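Local coordinates for restriction endonuclease S subunits (PDB 3OKG), which is the specificity subunit of a type I restriction-modification methyltransferase and, as in its family, probably binds DNA to direct the M subunits to their target sequence, at residues G32-P37 / I169-L174; F92-P97 / N162-T167; C119-N124 / E131-L136; R178-K183 / K406-D411. All coordinates share one frame; numbering follows the deposited sequence.

Contact 1: G32-P37 / I169-L174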
loop_
_atom_site.group_PDB
_atom_site.type_symbol
_atom_site.label_atom_id
_atom_site.label_comp_id
_atom_site.label_asym_id
_atom_site.label_seq_id
_atom_site.Cartn_x
_atom_site.Cartn_y
_atom_site.Cartn_z
ATOM N N GLY A 32 -7.487 30.481 -17.886
ATOM C CA GLY A 32 -8.676 31.229 -18.280
ATOM C C GLY A 32 -8.653 31.709 -19.729
ATOM O O GLY A 32 -9.696 31.894 -20.353
ATOM N N GLU A 33 -7.458 31.902 -20.277
ATOM C CA GLU A 33 -7.329 32.399 -21.637
ATOM C C GLU A 33 -7.829 31.389 -22.655
ATOM O O GLU A 33 -8.161 31.750 -23.769
ATOM C CB GLU A 33 -5.858 32.731 -21.954
ATOM C CG GLU A 33 -5.261 33.898 -21.157
ATOM C CD GLU A 33 -3.867 34.255 -21.694
ATOM O OE1 GLU A 33 -3.787 34.837 -22.781
ATOM O OE2 GLU A 33 -2.866 33.884 -21.067
ATOM N N VAL A 34 -7.835 30.111 -22.289
ATOM C CA VAL A 34 -8.352 29.086 -23.200
ATOM C C VAL A 34 -9.670 28.480 -22.672
ATOM O O VAL A 34 -10.061 27.392 -23.067
ATOM C CB VAL A 34 -7.277 28.008 -23.505
ATOM C CG1 VAL A 34 -6.046 28.658 -24.092
ATOM C CG2 VAL A 34 -6.911 27.228 -22.235
ATOM N N CYS A 35 -10.385 29.233 -21.835
ATOM C CA CYS A 35 -11.695 28.809 -21.346
ATOM C C CYS A 35 -12.809 29.704 -21.882
ATOM O O CYS A 35 -12.559 30.835 -22.310
ATOM C CB CYS A 35 -11.737 28.873 -19.812
ATOM S SG CYS A 35 -10.694 27.624 -19.012
ATOM N N LEU A 36 -14.036 29.192 -21.831
ATOM C CA LEU A 36 -15.223 29.940 -22.231
ATOM C C LEU A 36 -16.081 30.299 -21.020
ATOM O O LEU A 36 -15.973 29.673 -19.965
ATOM C CB LEU A 36 -16.063 29.096 -23.201
ATOM C CG LEU A 36 -15.394 28.593 -24.491
ATOM C CD1 LEU A 36 -16.341 27.640 -25.236
ATOM C CD2 LEU A 36 -14.993 29.762 -25.378
ATOM N N PRO A 37 -16.992 31.269 -21.186
ATOM C CA PRO A 37 -17.884 31.598 -20.076
ATOM C C PRO A 37 -18.825 30.422 -19.777
ATOM O O PRO A 37 -19.084 29.571 -20.636
ATOM C CB PRO A 37 -18.673 32.803 -20.601
ATOM C CG PRO A 37 -17.894 33.309 -21.771
ATOM C CD PRO A 37 -17.239 32.111 -22.367
ATOM N N ILE A 169 -0.432 27.639 -17.558
ATOM C CA ILE A 169 -0.381 26.297 -18.119
ATOM C C ILE A 169 0.434 26.293 -19.420
ATOM O O ILE A 169 0.396 27.255 -20.161
ATOM C CB ILE A 169 -1.820 25.762 -18.441
ATOM C CG1 ILE A 169 -2.540 26.652 -19.462
ATOM C CG2 ILE A 169 -2.634 25.599 -17.135
ATOM C CD1 ILE A 169 -3.679 25.901 -20.301
ATOM N N PRO A 170 1.164 25.199 -19.685
ATOM C CA PRO A 170 1.880 25.046 -20.943
ATOM C C PRO A 170 0.883 24.599 -22.002
ATOM O O PRO A 170 0.080 23.687 -21.758
ATOM C CB PRO A 170 2.847 23.893 -20.662
ATOM C CG PRO A 170 2.295 23.165 -19.516
ATOM C CD PRO A 170 1.159 23.947 -18.922
ATOM N N LEU A 171 0.937 25.221 -23.168
ATOM C CA LEU A 171 -0.056 24.939 -24.197
ATOM C C LEU A 171 0.559 24.532 -25.540
ATOM O O LEU A 171 0.957 25.395 -26.315
ATOM C CB LEU A 171 -0.933 26.167 -24.373
ATOM C CG LEU A 171 -2.183 25.955 -25.245
ATOM C CD1 LEU A 171 -3.232 25.236 -24.450
ATOM C CD2 LEU A 171 -2.725 27.304 -25.698
ATOM N N PRO A 172 0.644 23.227 -25.802
ATOM C CA PRO A 172 1.068 22.759 -27.129
ATOM C C PRO A 172 0.013 23.088 -28.175
ATOM O O PRO A 172 -1.111 23.467 -27.814
ATOM C CB PRO A 172 1.110 21.243 -26.977
ATOM C CG PRO A 172 0.946 20.967 -25.464
ATOM C CD PRO A 172 0.158 22.120 -24.963
ATOM N N PRO A 173 0.350 22.911 -29.462
ATOM C CA PRO A 173 -0.695 22.896 -30.500
ATOM C C PRO A 173 -1.714 21.820 -30.206
ATOM O O PRO A 173 -1.392 20.793 -29.567
ATOM C CB PRO A 173 0.069 22.515 -31.783
ATOM C CG PRO A 173 1.479 22.916 -31.524
ATOM C CD PRO A 173 1.701 22.730 -30.020
ATOM N N LEU A 174 -2.929 22.006 -30.723
ATOM C CA LEU A 174 -4.000 21.028 -30.540
ATOM C C LEU A 174 -3.598 19.603 -30.898
ATOM O O LEU A 174 -3.889 18.659 -30.166
ATOM C CB LEU A 174 -5.215 21.453 -31.371
ATOM C CG LEU A 174 -5.911 22.744 -30.902
ATOM C CD1 LEU A 174 -6.918 23.197 -31.987
ATOM C CD2 LEU A 174 -6.665 22.489 -29.578
#
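Val34 meets Ile169 and Leu171 in the hydrophobic core of the first target recognition domain of this HsdS subunit, where the loop after strand 27-30 folds back over the antiparallel partner of that strand, 168-171. Ile169 and Leu171 are two apart on the strand, so both side chains lie on the face turned to the loop, and the two methyls of Val34 divide between them. CG2 of Val34 faces CD1 of Ile169 tip to tip at 4.0 Å, while CG1 lies 3.9 Å from CD2 of Leu171, whose side chain runs past that of Val34 in the opposite direction. The torsions differ on the two strand residues. Ile169 carries CG1 between its backbone N and carbonyl carbon (chi1 60°), and the extended second torsion then pushes CD1 out toward the loop. In Leu171 a chi1 of -170° sets CG anti to the backbone N, and chi2 of 77° then turns CD2 to the valine. The touching is wholly apolar and all three residues are buried, with Phe127 also packing on Val34 and Leu133 and Leu136 of helix 130-137 on Ile169. Backbone pairing of Val34 with Asn124 and of Ile169 with Val29 fixes both sides in the fold. Within the loop, the turn that brings Val34 round is closed by Cys35 N donating to Gly32 O at 3.1 Å.

Contact 2: F92-P97 / N162-T167. With SO4 (sulfate ion), chain C; SO4 (sulfate ion), chain F.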
loop_
_atom_site.group_PDB
_atom_site.type_symbol
_atom_site.label_atom_id
_atom_site.label_comp_id
_atom_site.label_asym_id
_atom_site.label_seq_id
_atom_site.Cartn_x
_atom_site.Cartn_y
_atom_site.Cartn_z
ATOM N N PHE A 92 -13.238 21.268 -11.227
ATOM C CA PHE A 92 -12.043 21.293 -10.388
ATOM C C PHE A 92 -12.459 21.826 -9.007
ATOM O O PHE A 92 -12.855 22.984 -8.893
ATOM C CB PHE A 92 -11.054 22.279 -11.042
ATOM C CG PHE A 92 -9.770 22.454 -10.278
ATOM C CD1 PHE A 92 -8.613 21.814 -10.689
ATOM C CD2 PHE A 92 -9.723 23.289 -9.155
ATOM C CE1 PHE A 92 -7.429 21.983 -9.997
ATOM C CE2 PHE A 92 -8.544 23.462 -8.461
ATOM C CZ PHE A 92 -7.393 22.807 -8.877
ATOM N N ALA A 93 -12.453 20.982 -7.984
ATOM C CA ALA A 93 -12.952 21.425 -6.675
ATOM C C ALA A 93 -12.031 22.511 -6.133
ATOM O O ALA A 93 -10.812 22.351 -6.165
ATOM C CB ALA A 93 -13.018 20.263 -5.705
ATOM N N THR A 94 -12.607 23.618 -5.655
ATOM C CA THR A 94 -11.791 24.686 -5.091
ATOM C C THR A 94 -11.492 24.456 -3.604
ATOM O O THR A 94 -10.565 25.029 -3.083
ATOM C CB THR A 94 -12.393 26.068 -5.327
ATOM O OG1 THR A 94 -13.761 26.095 -4.872
ATOM C CG2 THR A 94 -12.340 26.389 -6.814
ATOM N N THR A 95 -12.272 23.601 -2.953
ATOM C CA THR A 95 -11.971 23.153 -1.588
ATOM C C THR A 95 -10.940 22.014 -1.613
ATOM O O THR A 95 -11.012 21.137 -2.476
ATOM C CB THR A 95 -13.251 22.652 -0.917
ATOM O OG1 THR A 95 -14.109 23.770 -0.663
ATOM C CG2 THR A 95 -12.940 21.944 0.403
ATOM N N ARG A 96 -9.984 22.034 -0.681
ATOM C CA ARG A 96 -8.924 21.032 -0.609
ATOM C C ARG A 96 -8.285 20.534 -1.926
ATOM O O ARG A 96 -8.039 19.345 -2.100
ATOM C CB ARG A 96 -9.390 19.856 0.274
ATOM C CG ARG A 96 -9.720 20.300 1.697
ATOM C CD ARG A 96 -10.189 19.141 2.564
ATOM N NE ARG A 96 -11.597 18.849 2.348
ATOM C CZ ARG A 96 -12.586 19.471 2.982
ATOM N NH1 ARG A 96 -12.317 20.424 3.865
ATOM N NH2 ARG A 96 -13.848 19.143 2.732
ATOM N N PRO A 97 -7.978 21.457 -2.840
ATOM C CA PRO A 97 -7.503 21.094 -4.188
ATOM C C PRO A 97 -6.512 19.937 -4.264
ATOM O O PRO A 97 -6.444 19.232 -5.278
ATOM C CB PRO A 97 -6.835 22.377 -4.676
ATOM C CG PRO A 97 -7.392 23.453 -3.776
ATOM C CD PRO A 97 -7.561 22.812 -2.444
ATOM N N ASN A 162 -11.637 32.236 -9.858
ATOM C CA ASN A 162 -10.643 33.098 -10.543
ATOM C C ASN A 162 -9.188 32.697 -10.256
ATOM O O ASN A 162 -8.338 32.786 -11.137
ATOM C CB ASN A 162 -10.862 34.586 -10.205
ATOM C CG ASN A 162 -12.082 35.142 -10.889
ATOM O OD1 ASN A 162 -12.507 34.622 -11.925
ATOM N ND2 ASN A 162 -12.672 36.180 -10.310
ATOM N N ASP A 163 -8.912 32.256 -9.033
ATOM C CA ASP A 163 -7.565 31.789 -8.697
ATOM C C ASP A 163 -7.188 30.640 -9.651
ATOM O O ASP A 163 -6.080 30.567 -10.180
ATOM C CB ASP A 163 -7.516 31.242 -7.261
ATOM C CG ASP A 163 -7.587 32.339 -6.192
ATOM O OD1 ASP A 163 -7.465 33.527 -6.534
ATOM O OD2 ASP A 163 -7.768 31.985 -5.008
ATOM N N VAL A 164 -8.118 29.718 -9.852
ATOM C CA VAL A 164 -7.837 28.596 -10.753
ATOM C C VAL A 164 -7.644 29.085 -12.200
ATOM O O VAL A 164 -6.681 28.705 -12.879
ATOM C CB VAL A 164 -8.951 27.531 -10.654
ATOM C CG1 VAL A 164 -8.692 26.348 -11.634
ATOM C CG2 VAL A 164 -9.091 27.023 -9.183
ATOM N N TYR A 165 -8.542 29.939 -12.674
ATOM C CA TYR A 165 -8.434 30.437 -14.043
ATOM C C TYR A 165 -7.122 31.211 -14.239
ATOM O O TYR A 165 -6.618 31.301 -15.349
ATOM C CB TYR A 165 -9.606 31.348 -14.419
ATOM C CG TYR A 165 -10.969 30.682 -14.434
ATOM C CD1 TYR A 165 -11.173 29.458 -15.097
ATOM C CD2 TYR A 165 -12.052 31.291 -13.836
ATOM C CE1 TYR A 165 -12.445 28.850 -15.121
ATOM C CE2 TYR A 165 -13.315 30.712 -13.868
ATOM C CZ TYR A 165 -13.509 29.493 -14.517
ATOM O OH TYR A 165 -14.774 28.916 -14.507
ATOM N N ASN A 166 -6.566 31.753 -13.159
ATOM C CA ASN A 166 -5.348 32.558 -13.273
ATOM C C ASN A 166 -4.059 31.757 -13.328
ATOM O O ASN A 166 -2.980 32.306 -13.598
ATOM C CB ASN A 166 -5.278 33.584 -12.123
ATOM C CG ASN A 166 -6.219 34.747 -12.344
ATOM O OD1 ASN A 166 -6.627 35.014 -13.478
ATOM N ND2 ASN A 166 -6.571 35.455 -11.262
ATOM N N THR A 167 -4.149 30.453 -13.078
ATOM C CA THR A 167 -2.933 29.650 -13.045
ATOM C C THR A 167 -2.328 29.592 -14.439
ATOM O O THR A 167 -3.051 29.671 -15.426
ATOM C CB THR A 167 -3.166 28.203 -12.475
ATOM O OG1 THR A 167 -4.065 27.477 -13.325
ATOM C CG2 THR A 167 -3.696 28.239 -11.016
HETATM S S SO4 C . -10.109 24.458 2.111
HETATM O O1 SO4 C . -8.974 23.948 1.324
HETATM O O2 SO4 C . -10.290 25.905 1.906
HETATM O O3 SO4 C . -11.327 23.757 1.718
HETATM O O4 SO4 C . -9.834 24.195 3.522
HETATM S S SO4 F . -12.087 36.807 -6.916
HETATM O O1 SO4 F . -13.286 35.991 -7.115
HETATM O O2 SO4 F . -12.067 37.898 -7.896
HETATM O O3 SO4 F . -12.102 37.307 -5.530
HETATM O O4 SO4 F . -10.895 35.983 -7.110
#
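Phe92, near the end of strand 90-93, packs against Val164 of helix 161-165, a strand-to-helix contact in the core of the first target recognition domain. This is the tight part. Val164 sets CG1 over one face of the Phe92 ring, a CH-pi contact 4.2 Å from the centroid and 17° off the normal, while Val164 CG2 touches Phe92 CE2 at 3.7 Å. With CG1 opposite the backbone N (chi1 178°), both valine methyls meet the ring, and Val164 CG2 also reaches Thr94 CG2 at 4.1 Å. Thr94 is only partly buried, and Thr95 and Arg96 after it are exposed. There the backbone N of Arg96 donates to O1 of a sulfate ion at 3.0 Å, and on the helix ND2 of Asn162 holds a second sulfate, both probably from the crystallisation liquor. Val164 O accepts from Thr167 N and, in the carbonyl plane, from Thr167 OG1 at 2.9 Å.

Contact 3: C119-N124 / E131-L136. With SO4 (sulfate ion), chain H.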
loop_
_atom_site.group_PDB
_atom_site.type_symbol
_atom_site.label_atom_id
_atom_site.label_comp_id
_atom_site.label_asym_id
_atom_site.label_seq_id
_atom_site.Cartn_x
_atom_site.Cartn_y
_atom_site.Cartn_z
ATOM N N CYS A 119 -14.852 24.773 -9.716
ATOM C CA CYS A 119 -14.565 25.688 -10.808
ATOM C C CYS A 119 -14.823 24.964 -12.138
ATOM O O CYS A 119 -14.282 23.875 -12.364
ATOM C CB CYS A 119 -13.092 26.118 -10.737
ATOM S SG CYS A 119 -12.577 27.132 -12.121
ATOM N N VAL A 120 -15.613 25.569 -13.022
ATOM C CA VAL A 120 -15.985 24.895 -14.290
ATOM C C VAL A 120 -15.083 25.423 -15.413
ATOM O O VAL A 120 -15.086 26.595 -15.715
ATOM C CB VAL A 120 -17.490 25.074 -14.652
ATOM C CG1 VAL A 120 -17.795 24.390 -15.985
ATOM C CG2 VAL A 120 -18.405 24.427 -13.570
ATOM N N ILE A 121 -14.285 24.533 -15.983
ATOM C CA ILE A 121 -13.251 24.880 -16.932
ATOM C C ILE A 121 -13.675 24.322 -18.287
ATOM O O ILE A 121 -13.527 23.122 -18.539
ATOM C CB ILE A 121 -11.911 24.231 -16.474
ATOM C CG1 ILE A 121 -11.396 24.931 -15.202
ATOM C CG2 ILE A 121 -10.888 24.230 -17.594
ATOM C CD1 ILE A 121 -10.449 24.025 -14.343
ATOM N N ARG A 122 -14.208 25.203 -19.137
ATOM C CA ARG A 122 -14.784 24.846 -20.425
ATOM C C ARG A 122 -13.856 25.222 -21.556
ATOM O O ARG A 122 -13.653 26.417 -21.818
ATOM C CB ARG A 122 -16.128 25.568 -20.594
ATOM C CG ARG A 122 -16.886 25.226 -21.897
ATOM C CD ARG A 122 -18.366 25.628 -21.779
ATOM N NE ARG A 122 -18.978 24.937 -20.634
ATOM C CZ ARG A 122 -20.087 25.337 -20.019
ATOM N NH1 ARG A 122 -20.740 26.419 -20.448
ATOM N NH2 ARG A 122 -20.545 24.652 -18.980
ATOM N N ALA A 123 -13.288 24.219 -22.232
ATOM C CA ALA A 123 -12.233 24.491 -23.201
ATOM C C ALA A 123 -12.759 25.300 -24.351
ATOM O O ALA A 123 -13.807 24.976 -24.904
ATOM C CB ALA A 123 -11.648 23.194 -23.745
ATOM N N ASN A 124 -12.030 26.338 -24.723
ATOM C CA ASN A 124 -12.246 26.984 -26.008
ATOM C C ASN A 124 -11.521 26.104 -27.018
ATOM O O ASN A 124 -10.285 26.083 -27.066
ATOM C CB ASN A 124 -11.659 28.401 -26.015
ATOM C CG ASN A 124 -11.852 29.112 -27.364
ATOM O OD1 ASN A 124 -12.147 28.475 -28.365
ATOM N ND2 ASN A 124 -11.665 30.434 -27.372
ATOM N N GLU A 131 -9.697 17.059 -22.992
ATOM C CA GLU A 131 -8.974 15.977 -22.323
ATOM C C GLU A 131 -7.584 16.451 -21.895
ATOM O O GLU A 131 -7.040 15.971 -20.883
ATOM C CB GLU A 131 -8.832 14.759 -23.255
ATOM C CG GLU A 131 -10.137 13.981 -23.499
ATOM C CD GLU A 131 -11.147 14.685 -24.436
ATOM O OE1 GLU A 131 -12.300 14.191 -24.494
ATOM O OE2 GLU A 131 -10.819 15.708 -25.114
ATOM N N PHE A 132 -7.020 17.362 -22.688
ATOM C CA PHE A 132 -5.715 17.935 -22.342
ATOM C C PHE A 132 -5.860 18.801 -21.098
ATOM O O PHE A 132 -5.076 18.684 -20.152
ATOM C CB PHE A 132 -5.111 18.718 -23.522
ATOM C CG PHE A 132 -3.702 19.194 -23.260
ATOM C CD1 PHE A 132 -2.632 18.326 -23.399
ATOM C CD2 PHE A 132 -3.462 20.497 -22.849
ATOM C CE1 PHE A 132 -1.329 18.756 -23.152
ATOM C CE2 PHE A 132 -2.163 20.944 -22.596
ATOM C CZ PHE A 132 -1.097 20.071 -22.749
ATOM N N LEU A 133 -6.871 19.668 -21.068
ATOM C CA LEU A 133 -7.130 20.445 -19.837
ATOM C C LEU A 133 -7.365 19.563 -18.599
ATOM O O LEU A 133 -6.910 19.871 -17.486
ATOM C CB LEU A 133 -8.296 21.441 -20.023
ATOM C CG LEU A 133 -8.099 22.491 -21.129
ATOM C CD1 LEU A 133 -9.226 23.510 -21.061
ATOM C CD2 LEU A 133 -6.740 23.226 -20.951
ATOM N N PHE A 134 -8.118 18.482 -18.777
ATOM C CA PHE A 134 -8.392 17.575 -17.662
ATOM C C PHE A 134 -7.067 17.093 -17.068
ATOM O O PHE A 134 -6.821 17.223 -15.870
ATOM C CB PHE A 134 -9.171 16.356 -18.190
ATOM C CG PHE A 134 -9.223 15.202 -17.221
ATOM C CD1 PHE A 134 -9.687 15.384 -15.918
ATOM C CD2 PHE A 134 -8.817 13.934 -17.611
ATOM C CE1 PHE A 134 -9.766 14.301 -15.012
ATOM C CE2 PHE A 134 -8.881 12.847 -16.699
ATOM C CZ PHE A 134 -9.344 13.064 -15.390
ATOM N N HIS A 135 -6.212 16.518 -17.906
ATOM C CA HIS A 135 -4.955 15.961 -17.377
ATOM C C HIS A 135 -4.024 17.017 -16.813
ATOM O O HIS A 135 -3.414 16.843 -15.771
ATOM C CB HIS A 135 -4.248 15.134 -18.451
ATOM C CG HIS A 135 -4.921 13.836 -18.713
ATOM N ND1 HIS A 135 -4.941 12.818 -17.788
ATOM C CD2 HIS A 135 -5.582 13.368 -19.804
ATOM C CE1 HIS A 135 -5.601 11.785 -18.283
ATOM N NE2 HIS A 135 -5.999 12.094 -19.508
ATOM N N LEU A 136 -3.975 18.155 -17.497
ATOM C CA LEU A 136 -3.219 19.306 -17.026
ATOM C C LEU A 136 -3.694 19.756 -15.645
ATOM O O LEU A 136 -2.880 19.974 -14.747
ATOM C CB LEU A 136 -3.330 20.463 -18.021
ATOM C CG LEU A 136 -2.281 21.570 -17.893
ATOM C CD1 LEU A 136 -0.882 20.978 -17.805
ATOM C CD2 LEU A 136 -2.382 22.544 -19.057
HETATM S S SO4 H . -24.290 27.372 -21.358
HETATM O O1 SO4 H . -25.394 28.131 -21.945
HETATM O O2 SO4 H . -23.841 26.370 -22.324
HETATM O O3 SO4 H . -23.185 28.283 -21.038
HETATM O O4 SO4 H . -24.741 26.699 -20.137
#
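A strand-to-helix layer of the first target recognition domain is built here: helix 130-137 lies against the edge strand 118-121 and the residues that follow it, joined to them by a short connection. Leu133 carries the helix side of the contact. Its CD1 does the touching, 3.6 Å from CB of Ala123 and 3.9 Å from CG2 of Ile121, the latter side chain meeting the leucine at a slant. Alternation along the extended chain turns Ile121 and Ala123 to the helix and Arg122 away from it. In Ile121 a chi1 of -70° places CG1 beside the backbone N, which leaves CG2 anti to that N and beside the carbonyl carbon, next to Leu133 CD1. The three touching residues are buried and meet through carbon alone; Leu133 also packs on Ile169 of strand 168-171, and Ile121 on Val164 of helix 161-165. On the far side, Arg122 forms a salt bridge through NH2 with Asp89 OD2, which would help hold its guanidinium in place. The edge of that group also faces a sulfate ion, probably from the crystallisation liquor, and the bond is weak: Arg122 NH1 stands 3.1 Å from sulfate O3, with an angle at the hydrogen of only 122°.

Contact 4: R178-K183 / K406-D411; sequences RRIVAK and KAFRGD. With SO4 (sulfate ion), chain E.
The C-terminal helix 392-407 ends here in a Schellman motif, against the first turns of the long helix 174-216. Ile180 carries the contact. Its CG2, opposite the backbone N (CG1 at chi1 -68°), packs on CB of Ala407 at 3.7 Å and reaches CE1 of Phe408 more loosely at 4.4 Å, approaching that ring obliquely. Phe408 leaves its backbone pointing away from helix 174-216, yet its ring lies beside Ile180. Asp411 N donates to Lys406 O at 2.9 Å and Gly410 N to Ala407 O at 3.2 Å; Gly410, with phi 86°, makes the reversal. At the exposed Arg178, NH2 donates to O3 of a sulfate ion, probably from the crystallisation liquor, at 2.6 Å and 165°, while Arg178 NH1 forms a salt bridge with Glu129. Arg179 forms a salt bridge with the terminal carboxylate of Leu412. Phe132 of helix 130-137 sits against both Ile180 and Phe408, and Pro172, just after strand 168-171, adjoins Ile180.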
loop_
_atom_site.group_PDB
_atom_site.type_symbol
_atom_site.label_atom_id
_atom_site.label_comp_id
_atom_site.label_asym_id
_atom_site.label_seq_id
_atom_site.Cartn_x
_atom_site.Cartn_y
_atom_site.Cartn_z
ATOM N N ARG A 178 -3.566 16.279 -28.312
ATOM C CA ARG A 178 -4.255 14.992 -28.449
ATOM C C ARG A 178 -3.264 13.831 -28.339
ATOM O O ARG A 178 -3.565 12.772 -27.769
ATOM C CB ARG A 178 -5.033 14.934 -29.775
ATOM C CG ARG A 178 -6.168 15.979 -29.822
ATOM C CD ARG A 178 -7.095 15.747 -31.002
ATOM N NE ARG A 178 -6.387 15.920 -32.256
ATOM C CZ ARG A 178 -6.222 17.077 -32.873
ATOM N NH1 ARG A 178 -6.709 18.196 -32.344
ATOM N NH2 ARG A 178 -5.565 17.110 -34.028
ATOM N N ARG A 179 -2.072 14.027 -28.874
ATOM C CA ARG A 179 -1.063 12.975 -28.800
ATOM C C ARG A 179 -0.643 12.731 -27.350
ATOM O O ARG A 179 -0.547 11.592 -26.886
ATOM C CB ARG A 179 0.165 13.390 -29.601
ATOM C CG ARG A 179 1.203 12.298 -29.651
ATOM C CD ARG A 179 2.518 12.800 -30.227
ATOM N NE ARG A 179 3.594 11.887 -29.865
ATOM C CZ ARG A 179 4.455 12.111 -28.883
ATOM N NH1 ARG A 179 4.388 13.238 -28.184
ATOM N NH2 ARG A 179 5.391 11.216 -28.615
ATOM N N ILE A 180 -0.382 13.819 -26.637
ATOM C CA ILE A 180 -0.039 13.703 -25.217
ATOM C C ILE A 180 -1.140 13.034 -24.396
ATOM O O ILE A 180 -0.857 12.234 -23.528
ATOM C CB ILE A 180 0.292 15.092 -24.626
ATOM C CG1 ILE A 180 1.594 15.611 -25.250
ATOM C CG2 ILE A 180 0.390 15.010 -23.052
ATOM C CD1 ILE A 180 1.912 17.062 -24.975
ATOM N N VAL A 181 -2.398 13.385 -24.642
ATOM C CA VAL A 181 -3.502 12.733 -23.927
ATOM C C VAL A 181 -3.478 11.215 -24.118
ATOM O O VAL A 181 -3.675 10.419 -23.161
ATOM C CB VAL A 181 -4.867 13.270 -24.442
ATOM C CG1 VAL A 181 -6.002 12.360 -23.974
ATOM C CG2 VAL A 181 -5.082 14.724 -23.990
ATOM N N ALA A 182 -3.234 10.794 -25.355
ATOM C CA ALA A 182 -3.203 9.367 -25.646
ATOM C C ALA A 182 -2.051 8.669 -24.906
ATOM O O ALA A 182 -2.225 7.569 -24.379
ATOM C CB ALA A 182 -3.112 9.110 -27.184
ATOM N N LYS A 183 -0.890 9.318 -24.867
ATOM C CA LYS A 183 0.281 8.718 -24.226
ATOM C C LYS A 183 0.093 8.641 -22.722
ATOM O O LYS A 183 0.432 7.641 -22.100
ATOM C CB LYS A 183 1.545 9.535 -24.504
ATOM C CG LYS A 183 1.930 9.632 -25.976
ATOM C CD LYS A 183 2.507 8.317 -26.495
ATOM C CE LYS A 183 3.217 8.503 -27.842
ATOM N NZ LYS A 183 4.065 7.322 -28.199
ATOM N N LYS A 406 6.390 14.390 -16.985
ATOM C CA LYS A 406 6.985 14.114 -18.303
ATOM C C LYS A 406 6.146 14.701 -19.452
ATOM O O LYS A 406 6.676 15.298 -20.391
ATOM C CB LYS A 406 7.104 12.607 -18.527
ATOM C CG LYS A 406 7.953 11.867 -17.520
ATOM C CD LYS A 406 8.037 10.394 -17.922
ATOM C CE LYS A 406 8.493 9.491 -16.772
ATOM N NZ LYS A 406 9.098 8.259 -17.327
ATOM N N ALA A 407 4.833 14.516 -19.369
ATOM C CA ALA A 407 3.935 14.975 -20.420
ATOM C C ALA A 407 4.073 16.477 -20.627
ATOM O O ALA A 407 4.157 16.945 -21.757
ATOM C CB ALA A 407 2.486 14.625 -20.080
ATOM N N PHE A 408 4.108 17.243 -19.538
ATOM C CA PHE A 408 3.946 18.678 -19.692
ATOM C C PHE A 408 5.265 19.417 -19.845
ATOM O O PHE A 408 5.290 20.637 -19.900
ATOM C CB PHE A 408 3.056 19.242 -18.583
ATOM C CG PHE A 408 1.692 18.600 -18.562
ATOM C CD1 PHE A 408 0.968 18.478 -19.738
ATOM C CD2 PHE A 408 1.143 18.110 -17.381
ATOM C CE1 PHE A 408 -0.291 17.897 -19.748
ATOM C CE2 PHE A 408 -0.111 17.517 -17.374
ATOM C CZ PHE A 408 -0.832 17.401 -18.556
ATOM N N ARG A 409 6.335 18.640 -19.971
ATOM C CA ARG A 409 7.674 19.157 -20.274
ATOM C C ARG A 409 8.003 18.787 -21.733
ATOM O O ARG A 409 9.039 19.160 -22.270
ATOM C CB ARG A 409 8.671 18.482 -19.332
ATOM C CG ARG A 409 9.964 19.211 -19.105
ATOM C CD ARG A 409 10.481 18.902 -17.707
ATOM N NE ARG A 409 9.670 19.576 -16.693
ATOM C CZ ARG A 409 9.955 20.767 -16.169
ATOM N NH1 ARG A 409 11.055 21.433 -16.546
ATOM N NH2 ARG A 409 9.138 21.288 -15.259
ATOM N N GLY A 410 7.119 18.018 -22.358
ATOM C CA GLY A 410 7.300 17.593 -23.734
ATOM C C GLY A 410 8.140 16.337 -23.876
ATOM O O GLY A 410 8.688 16.060 -24.936
ATOM N N ASP A 411 8.235 15.560 -22.803
ATOM C CA ASP A 411 9.104 14.393 -22.810
ATOM C C ASP A 411 8.391 13.082 -23.093
ATOM O O ASP A 411 9.000 12.022 -23.014
ATOM C CB ASP A 411 9.892 14.308 -21.498
ATOM C CG ASP A 411 10.956 15.390 -21.398
ATOM O OD1 ASP A 411 11.439 15.852 -22.460
ATOM O OD2 ASP A 411 11.301 15.793 -20.269
HETATM S S SO4 E . -5.304 13.980 -35.776
HETATM O O1 SO4 E . -6.350 14.388 -36.718
HETATM O O2 SO4 E . -4.398 13.052 -36.445
HETATM O O3 SO4 E . -4.554 15.167 -35.362
HETATM O O4 SO4 E . -5.872 13.303 -34.604
#

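Overall arrangement
Contacts 1, 2 and 3 lie within the first target recognition domain. Along the chain, contact 1 spans contact 2, which in turn spans contact 3, and contact 4 follows in series. Contacts 1 and 3 have centres about 8 Å apart and are stitched by backbone pairing of 32-37 with 119-124. Contacts 2 and 3, centres about 12 Å apart, share the sheet in which strands 90-93 and 118-121 are neighbours. Contact 4, its centre about 15 Å from those of contacts 1 and 3, touches each, through Pro172 and Phe132 among others; it stays about 11 Å, nearest atoms, from contact 2. The C-terminal end thus packs against the first recognition domain, which probably couples the two halves of the subunit.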